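Local coordinates for protein aerobactin synthase IucC (Klebsiella pneumoniae, PDB 6CN7) that probably joins a second N-acetyl-N-hydroxylysine to the citryl intermediate, at the cost of ATP, to complete the siderophore aerobactin, at residues 393-406 with 428-440. The protein carries 5 engineered substitutions. Residues are numbered along the deposited sequence; the frame is centred on the assembly and turned at random.
Sequences LDAETWLTQLFRVV and ITLAMKKGVPQRV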
ATOM      1  N   LEU A 393      42.110   6.090 -28.289  1.00 49.88           N
ATOM      2  CA  LEU A 393      42.121   7.478 -28.720  1.00 54.08           C
ATOM      3  C   LEU A 393      42.632   8.372 -27.599  1.00 54.33           C
ATOM      4  O   LEU A 393      42.507   8.048 -26.415  1.00 55.66           O
ATOM      5  CB  LEU A 393      40.714   7.924 -29.123  1.00 53.50           C
ATOM      6  CG  LEU A 393      40.015   7.096 -30.199  1.00 53.75           C
ATOM      7  CD1 LEU A 393      38.561   7.525 -30.331  1.00 54.66           C
ATOM      8  CD2 LEU A 393      40.738   7.231 -31.527  1.00 50.40           C
ATOM      9  N   ASP A 394      43.209   9.507 -27.981  1.00 53.65           N
ATOM     10  CA  ASP A 394      43.508  10.535 -26.999  1.00 60.40           C
ATOM     11  C   ASP A 394      42.211  11.203 -26.559  1.00 58.19           C
ATOM     12  O   ASP A 394      41.217  11.224 -27.290  1.00 54.75           O
ATOM     13  CB  ASP A 394      44.483  11.570 -27.564  1.00 70.20           C
ATOM     14  CG  ASP A 394      43.902  12.363 -28.716  1.00 80.34           C
ATOM     15  OD1 ASP A 394      42.841  11.968 -29.241  1.00 85.39           O
ATOM     16  OD2 ASP A 394      44.509  13.386 -29.098  1.00 84.55           O
ATOM     17  N   ALA A 395      42.225  11.743 -25.339  1.00 56.61           N
ATOM     18  CA  ALA A 395      41.002  12.270 -24.746  1.00 52.72           C
ATOM     19  C   ALA A 395      40.306  13.261 -25.673  1.00 54.03           C
ATOM     20  O   ALA A 395      39.083  13.207 -25.846  1.00 49.86           O
ATOM     21  CB  ALA A 395      41.318  12.925 -23.403  1.00 50.47           C
ATOM     22  N   GLU A 396      41.067  14.165 -26.292  1.00 56.98           N
ATOM     23  CA  GLU A 396      40.451  15.223 -27.089  1.00 56.36           C
ATOM     24  C   GLU A 396      39.679  14.654 -28.274  1.00 52.91           C
ATOM     25  O   GLU A 396      38.553  15.084 -28.552  1.00 50.90           O
ATOM     26  CB  GLU A 396      41.516  16.211 -27.560  1.00 58.54           C
ATOM     27  CG  GLU A 396      42.085  17.071 -26.440  1.00 60.90           C
ATOM     28  CD  GLU A 396      42.958  18.199 -26.950  1.00 67.92           C
ATOM     29  OE1 GLU A 396      43.317  18.182 -28.147  1.00 72.99           O
ATOM     30  OE2 GLU A 396      43.280  19.108 -26.155  1.00 69.87           O
ATOM     31  N   THR A 397      40.260  13.687 -28.987  1.00 53.05           N
ATOM     32  CA  THR A 397      39.558  13.090 -30.122  1.00 51.38           C
ATOM     33  C   THR A 397      38.335  12.305 -29.669  1.00 47.67           C
ATOM     34  O   THR A 397      37.330  12.254 -30.387  1.00 48.39           O
ATOM     35  CB  THR A 397      40.497  12.181 -30.915  1.00 53.49           C
ATOM     36  OG1 THR A 397      41.601  12.948 -31.412  1.00 59.06           O
ATOM     37  CG2 THR A 397      39.770  11.529 -32.089  1.00 52.23           C
ATOM     38  N   TRP A 398      38.408  11.677 -28.496  1.00 46.63           N
ATOM     39  CA  TRP A 398      37.268  10.934 -27.974  1.00 45.45           C
ATOM     40  C   TRP A 398      36.112  11.875 -27.653  1.00 49.21           C
ATOM     41  O   TRP A 398      34.965  11.627 -28.044  1.00 47.98           O
ATOM     42  CB  TRP A 398      37.696  10.149 -26.733  1.00 45.37           C
ATOM     43  CG  TRP A 398      36.727   9.107 -26.275  1.00 42.61           C
ATOM     44  CD1 TRP A 398      36.803   7.763 -26.495  1.00 41.72           C
ATOM     45  CD2 TRP A 398      35.542   9.320 -25.500  1.00 40.91           C
ATOM     46  NE1 TRP A 398      35.737   7.126 -25.908  1.00 39.34           N
ATOM     47  CE2 TRP A 398      34.946   8.060 -25.293  1.00 38.46           C
ATOM     48  CE3 TRP A 398      34.924  10.454 -24.965  1.00 41.06           C
ATOM     49  CZ2 TRP A 398      33.764   7.903 -24.575  1.00 37.69           C
ATOM     50  CZ3 TRP A 398      33.751  10.296 -24.252  1.00 39.46           C
ATOM     51  CH2 TRP A 398      33.183   9.031 -24.064  1.00 39.34           C
ATOM     52  N   LEU A 399      36.402  12.972 -26.946  1.00 47.78           N
ATOM     53  CA  LEU A 399      35.369  13.956 -26.637  1.00 47.38           C
ATOM     54  C   LEU A 399      34.751  14.530 -27.906  1.00 49.76           C
ATOM     55  O   LEU A 399      33.529  14.701 -27.987  1.00 48.63           O
ATOM     56  CB  LEU A 399      35.951  15.076 -25.775  1.00 51.34           C
ATOM     57  CG  LEU A 399      35.962  14.841 -24.264  1.00 55.47           C
ATOM     58  CD1 LEU A 399      36.832  13.659 -23.895  1.00 64.00           C
ATOM     59  CD2 LEU A 399      36.445  16.088 -23.545  1.00 55.44           C
ATOM     60  N   THR A 400      35.580  14.851 -28.902  1.00 48.75           N
ATOM     61  CA  THR A 400      35.052  15.375 -30.158  1.00 48.27           C
ATOM     62  C   THR A 400      34.048  14.406 -30.769  1.00 49.28           C
ATOM     63  O   THR A 400      32.979  14.817 -31.236  1.00 47.43           O
ATOM     64  CB  THR A 400      36.197  15.652 -31.137  1.00 47.67           C
ATOM     65  OG1 THR A 400      37.042  16.680 -30.608  1.00 47.97           O
ATOM     66  CG2 THR A 400      35.659  16.098 -32.501  1.00 44.39           C
ATOM     67  N   GLN A 401      34.376  13.113 -30.773  1.00 47.15           N
ATOM     68  CA  GLN A 401      33.440  12.110 -31.272  1.00 47.44           C
ATOM     69  C   GLN A 401      32.137  12.137 -30.479  1.00 49.33           C
ATOM     70  O   GLN A 401      31.047  12.081 -31.059  1.00 45.48           O
ATOM     71  CB  GLN A 401      34.085  10.725 -31.207  1.00 46.23           C
ATOM     72  CG  GLN A 401      33.228   9.598 -31.769  1.00 47.81           C
ATOM     73  CD  GLN A 401      33.023   9.714 -33.261  1.00 47.54           C
ATOM     74  OE1 GLN A 401      33.663  10.526 -33.931  1.00 53.67           O
ATOM     75  NE2 GLN A 401      32.123   8.897 -33.795  1.00 43.23           N
ATOM     76  N   LEU A 402      32.231  12.224 -29.150  1.00 46.41           N
ATOM     77  CA  LEU A 402      31.030  12.281 -28.321  1.00 47.95           C
ATOM     78  C   LEU A 402      30.167  13.484 -28.682  1.00 47.96           C
ATOM     79  O   LEU A 402      28.937  13.377 -28.754  1.00 43.64           O
ATOM     80  CB  LEU A 402      31.416  12.331 -26.841  1.00 47.42           C
ATOM     81  CG  LEU A 402      30.272  12.487 -25.834  1.00 47.72           C
ATOM     82  CD1 LEU A 402      29.377  11.256 -25.827  1.00 50.13           C
ATOM     83  CD2 LEU A 402      30.823  12.758 -24.446  1.00 46.58           C
ATOM     84  N   PHE A 403      30.794  14.641 -28.910  1.00 49.18           N
ATOM     85  CA  PHE A 403      30.030  15.850 -29.196  1.00 46.41           C
ATOM     86  C   PHE A 403      29.366  15.778 -30.566  1.00 45.84           C
ATOM     87  O   PHE A 403      28.239  16.258 -30.740  1.00 46.73           O
ATOM     88  CB  PHE A 403      30.942  17.074 -29.106  1.00 43.85           C
ATOM     89  CG  PHE A 403      31.501  17.321 -27.728  1.00 42.45           C
ATOM     90  CD1 PHE A 403      30.798  16.944 -26.593  1.00 43.63           C
ATOM     91  CD2 PHE A 403      32.731  17.933 -27.569  1.00 47.17           C
ATOM     92  CE1 PHE A 403      31.313  17.174 -25.332  1.00 44.19           C
ATOM     93  CE2 PHE A 403      33.250  18.166 -26.309  1.00 48.47           C
ATOM     94  CZ  PHE A 403      32.539  17.787 -25.190  1.00 47.08           C
ATOM     95  N   ARG A 404      30.045  15.187 -31.551  1.00 48.82           N
ATOM     96  CA  ARG A 404      29.438  15.035 -32.870  1.00 49.11           C
ATOM     97  C   ARG A 404      28.291  14.035 -32.842  1.00 46.80           C
ATOM     98  O   ARG A 404      27.350  14.145 -33.638  1.00 46.33           O
ATOM     99  CB  ARG A 404      30.495  14.601 -33.885  1.00 49.86           C
ATOM    100  CG  ARG A 404      31.678  15.553 -34.011  1.00 51.64           C
ATOM    101  CD  ARG A 404      32.804  14.916 -34.813  1.00 50.24           C
ATOM    102  NE  ARG A 404      32.434  14.754 -36.213  1.00 51.78           N
ATOM    103  CZ  ARG A 404      33.016  13.910 -37.057  1.00 52.89           C
ATOM    104  NH1 ARG A 404      34.005  13.120 -36.654  1.00 54.60           N
ATOM    105  NH2 ARG A 404      32.599  13.851 -38.314  1.00 51.40           N
ATOM    106  N   VAL A 405      28.343  13.064 -31.931  1.00 46.74           N
ATOM    107  CA  VAL A 405      27.312  12.031 -31.862  1.00 46.32           C
ATOM    108  C   VAL A 405      26.064  12.544 -31.148  1.00 42.60           C
ATOM    109  O   VAL A 405      24.940  12.182 -31.506  1.00 45.39           O
ATOM    110  CB  VAL A 405      27.885  10.782 -31.168  1.00 48.45           C
ATOM    111  CG1 VAL A 405      26.771   9.836 -30.724  1.00 52.29           C
ATOM    112  CG2 VAL A 405      28.851  10.062 -32.103  1.00 48.79           C
ATOM    113  N   VAL A 406      26.234  13.387 -30.135  1.00 44.56           N
ATOM    114  CA  VAL A 406      25.148  13.774 -29.233  1.00 46.96           C
ATOM    115  C   VAL A 406      24.610  15.162 -29.557  1.00 46.29           C
ATOM    116  O   VAL A 406      23.413  15.334 -29.785  1.00 48.44           O
ATOM    117  CB  VAL A 406      25.623  13.689 -27.764  1.00 46.84           C
ATOM    118  CG1 VAL A 406      24.520  14.153 -26.816  1.00 49.88           C
ATOM    119  CG2 VAL A 406      26.055  12.271 -27.421  1.00 46.78           C
ATOM    120  N   ILE A 428      19.236   9.765 -22.771  1.00 60.14           N
ATOM    121  CA  ILE A 428      20.157   9.674 -23.896  1.00 53.64           C
ATOM    122  C   ILE A 428      20.919   8.365 -23.755  1.00 50.02           C
ATOM    123  O   ILE A 428      21.620   8.151 -22.758  1.00 47.56           O
ATOM    124  CB  ILE A 428      21.117  10.871 -23.944  1.00 52.90           C
ATOM    125  CG1 ILE A 428      20.352  12.140 -24.316  1.00 55.87           C
ATOM    126  CG2 ILE A 428      22.255  10.619 -24.946  1.00 49.90           C
ATOM    127  CD1 ILE A 428      21.164  13.401 -24.183  1.00 57.19           C
ATOM    128  N   THR A 429      20.778   7.491 -24.745  1.00 49.47           N
ATOM    129  CA  THR A 429      21.497   6.229 -24.789  1.00 49.63           C
ATOM    130  C   THR A 429      22.589   6.311 -25.845  1.00 52.24           C
ATOM    131  O   THR A 429      22.366   6.827 -26.944  1.00 51.89           O
ATOM    132  CB  THR A 429      20.549   5.066 -25.103  1.00 50.14           C
ATOM    133  OG1 THR A 429      19.540   4.981 -24.091  1.00 56.22           O
ATOM    134  CG2 THR A 429      21.311   3.747 -25.166  1.00 46.10           C
ATOM    135  N   LEU A 430      23.771   5.811 -25.502  1.00 48.79           N
ATOM    136  CA  LEU A 430      24.904   5.770 -26.414  1.00 47.72           C
ATOM    137  C   LEU A 430      25.198   4.331 -26.805  1.00 49.13           C
ATOM    138  O   LEU A 430      25.193   3.435 -25.955  1.00 52.14           O
ATOM    139  CB  LEU A 430      26.155   6.382 -25.781  1.00 49.77           C
ATOM    140  CG  LEU A 430      26.086   7.850 -25.364  1.00 51.00           C
ATOM    141  CD1 LEU A 430      27.363   8.230 -24.635  1.00 48.38           C
ATOM    142  CD2 LEU A 430      25.866   8.747 -26.571  1.00 54.13           C
ATOM    143  N   ALA A 431      25.451   4.117 -28.092  1.00 49.25           N
ATOM    144  CA  ALA A 431      25.923   2.828 -28.580  1.00 48.57           C
ATOM    145  C   ALA A 431      27.443   2.811 -28.497  1.00 49.10           C
ATOM    146  O   ALA A 431      28.112   3.637 -29.124  1.00 52.54           O
ATOM    147  CB  ALA A 431      25.453   2.582 -30.013  1.00 48.09           C
ATOM    148  N   MET A 432      27.983   1.878 -27.721  1.00 49.27           N
ATOM    149  CA  MET A 432      29.413   1.809 -27.449  1.00 49.90           C
ATOM    150  C   MET A 432      29.998   0.557 -28.086  1.00 54.14           C
ATOM    151  O   MET A 432      29.422  -0.529 -27.976  1.00 57.56           O
ATOM    152  CB  MET A 432      29.686   1.799 -25.943  1.00 48.69           C
ATOM    153  CG  MET A 432      29.111   2.987 -25.183  1.00 50.08           C
ATOM    154  SD  MET A 432      29.916   4.551 -25.589  1.00 51.11           S
ATOM    155  CE  MET A 432      31.572   4.279 -24.962  1.00 50.40           C
ATOM    156  N   LYS A 433      31.140   0.718 -28.750  1.00 52.21           N
ATOM    157  CA  LYS A 433      31.904  -0.403 -29.282  1.00 53.32           C
ATOM    158  C   LYS A 433      33.378  -0.143 -29.022  1.00 55.17           C
ATOM    159  O   LYS A 433      33.949   0.804 -29.572  1.00 54.50           O
ATOM    160  CB  LYS A 433      31.648  -0.594 -30.782  1.00 56.22           C
ATOM    161  N   LYS A 434      33.987  -0.979 -28.187  1.00 55.45           N
ATOM    162  CA  LYS A 434      35.407  -0.868 -27.868  1.00 61.81           C
ATOM    163  C   LYS A 434      35.754   0.541 -27.387  1.00 62.20           C
ATOM    164  O   LYS A 434      36.726   1.158 -27.828  1.00 61.30           O
ATOM    165  CB  LYS A 434      36.263  -1.267 -29.070  1.00 69.32           C
ATOM    166  CG  LYS A 434      36.008  -2.689 -29.541  1.00 75.72           C
ATOM    167  CD  LYS A 434      37.057  -3.155 -30.535  1.00 86.33           C
ATOM    168  CE  LYS A 434      36.918  -4.644 -30.809  1.00 92.41           C
ATOM    169  NZ  LYS A 434      35.547  -5.001 -31.273  1.00 95.03           N
ATOM    170  N   GLY A 435      34.933   1.052 -26.471  1.00 61.77           N
ATOM    171  CA  GLY A 435      35.207   2.306 -25.804  1.00 58.67           C
ATOM    172  C   GLY A 435      34.824   3.555 -26.566  1.00 56.25           C
ATOM    173  O   GLY A 435      34.996   4.657 -26.031  1.00 58.49           O
ATOM    174  N   VAL A 436      34.304   3.427 -27.783  1.00 52.99           N
ATOM    175  CA  VAL A 436      33.977   4.587 -28.611  1.00 51.50           C
ATOM    176  C   VAL A 436      32.462   4.715 -28.722  1.00 48.74           C
ATOM    177  O   VAL A 436      31.777   3.701 -28.920  1.00 49.22           O
ATOM    178  CB  VAL A 436      34.614   4.472 -30.004  1.00 51.21           C
ATOM    179  CG1 VAL A 436      34.262   5.687 -30.861  1.00 50.20           C
ATOM    180  CG2 VAL A 436      36.121   4.319 -29.886  1.00 52.14           C
ATOM    181  N   PRO A 437      31.890   5.916 -28.603  1.00 47.58           N
ATOM    182  CA  PRO A 437      30.455   6.083 -28.889  1.00 47.43           C
ATOM    183  C   PRO A 437      30.196   6.048 -30.390  1.00 50.96           C
ATOM    184  O   PRO A 437      30.690   6.895 -31.135  1.00 58.30           O
ATOM    185  CB  PRO A 437      30.126   7.456 -28.287  1.00 48.26           C
ATOM    186  CG  PRO A 437      31.423   8.160 -28.171  1.00 49.80           C
ATOM    187  CD  PRO A 437      32.468   7.111 -27.961  1.00 48.85           C
ATOM    188  N   GLN A 438      29.415   5.059 -30.828  1.00 50.36           N
ATOM    189  CA  GLN A 438      29.118   4.887 -32.247  1.00 52.18           C
ATOM    190  C   GLN A 438      28.057   5.873 -32.711  1.00 54.72           C
ATOM    191  O   GLN A 438      28.231   6.556 -33.725  1.00 58.18           O
ATOM    192  CB  GLN A 438      28.646   3.454 -32.512  1.00 56.53           C
ATOM    193  CG  GLN A 438      29.578   2.373 -31.996  1.00 56.57           C
ATOM    194  CD  GLN A 438      30.800   2.188 -32.872  1.00 54.24           C
ATOM    195  OE1 GLN A 438      30.685   1.988 -34.079  1.00 55.88           O
ATOM    196  NE2 GLN A 438      31.979   2.252 -32.267  1.00 54.99           N
ATOM    197  N   ARG A 439      26.951   5.951 -31.977  1.00 53.15           N
ATOM    198  CA  ARG A 439      25.842   6.825 -32.327  1.00 51.96           C
ATOM    199  C   ARG A 439      24.941   6.952 -31.109  1.00 52.60           C
ATOM    200  O   ARG A 439      25.099   6.236 -30.117  1.00 51.67           O
ATOM    201  CB  ARG A 439      25.075   6.293 -33.540  1.00 56.96           C
ATOM    202  CG  ARG A 439      24.586   4.860 -33.407  1.00 60.45           C
ATOM    203  CD  ARG A 439      24.181   4.331 -34.768  1.00 67.58           C
ATOM    204  NE  ARG A 439      23.498   3.042 -34.710  1.00 72.85           N
ATOM    205  CZ  ARG A 439      24.111   1.864 -34.736  1.00 80.29           C
ATOM    206  NH1 ARG A 439      25.434   1.795 -34.811  1.00 86.55           N
ATOM    207  NH2 ARG A 439      23.398   0.747 -34.685  1.00 80.33           N
ATOM    208  N   VAL A 440      23.996   7.881 -31.190  1.00 51.27           N
ATOM    209  CA  VAL A 440      23.084   8.154 -30.086  1.00 47.66           C
ATOM    210  C   VAL A 440      21.731   7.528 -30.391  1.00 47.67           C
ATOM    211  O   VAL A 440      21.317   7.420 -31.550  1.00 50.06           O
ATOM    212  CB  VAL A 440      22.950   9.670 -29.824  1.00 45.95           C
ATOM    213  CG1 VAL A 440      22.174  10.360 -30.944  1.00 48.17           C
ATOM    214  CG2 VAL A 440      22.298   9.918 -28.479  1.00 44.17           C
TER
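W398 and G435 make the one hydrogen bond between helix 395-406 and the hairpin 428-440. W398 NE1 donates to G435 O at 2.6 Å, and the bond is nearly straight (169°). The acceptor lies in the indole plane. W398 CG is anti to the backbone N (chi1 -167°), which swings the indole toward the type I' turn K433-V436. G435 N hydrogen-bonds a MES, probably from the crystallisation liquor.

The other contacts are mostly apolar. P437 CD packs obliquely on the indole, 3.7 Å from W398 CZ2. M432 CE meets the ring edge. One turn on, the L402 and L430 side chains cross at about a right angle, L402 CD1 lying 3.8 Å from L430 CD1. L430 CD2 meets V406 CG2 at 3.6 Å. V405 lies against the strand backbone: its CG1 is 3.4 Å from R439 C, while CG2 faces P437 O and Q438 O. Q401 CG touches V436 CG1.

The helix packs along strand 436-440, almost parallel (18°), on a tight type I' hairpin in the FhuF-like family region. The hairpin lies between strands 320-321 and 366-369 of a mixed sheet. Helix 505-521 packs on L399 and T400, and helix 383-391 on W398 and M432.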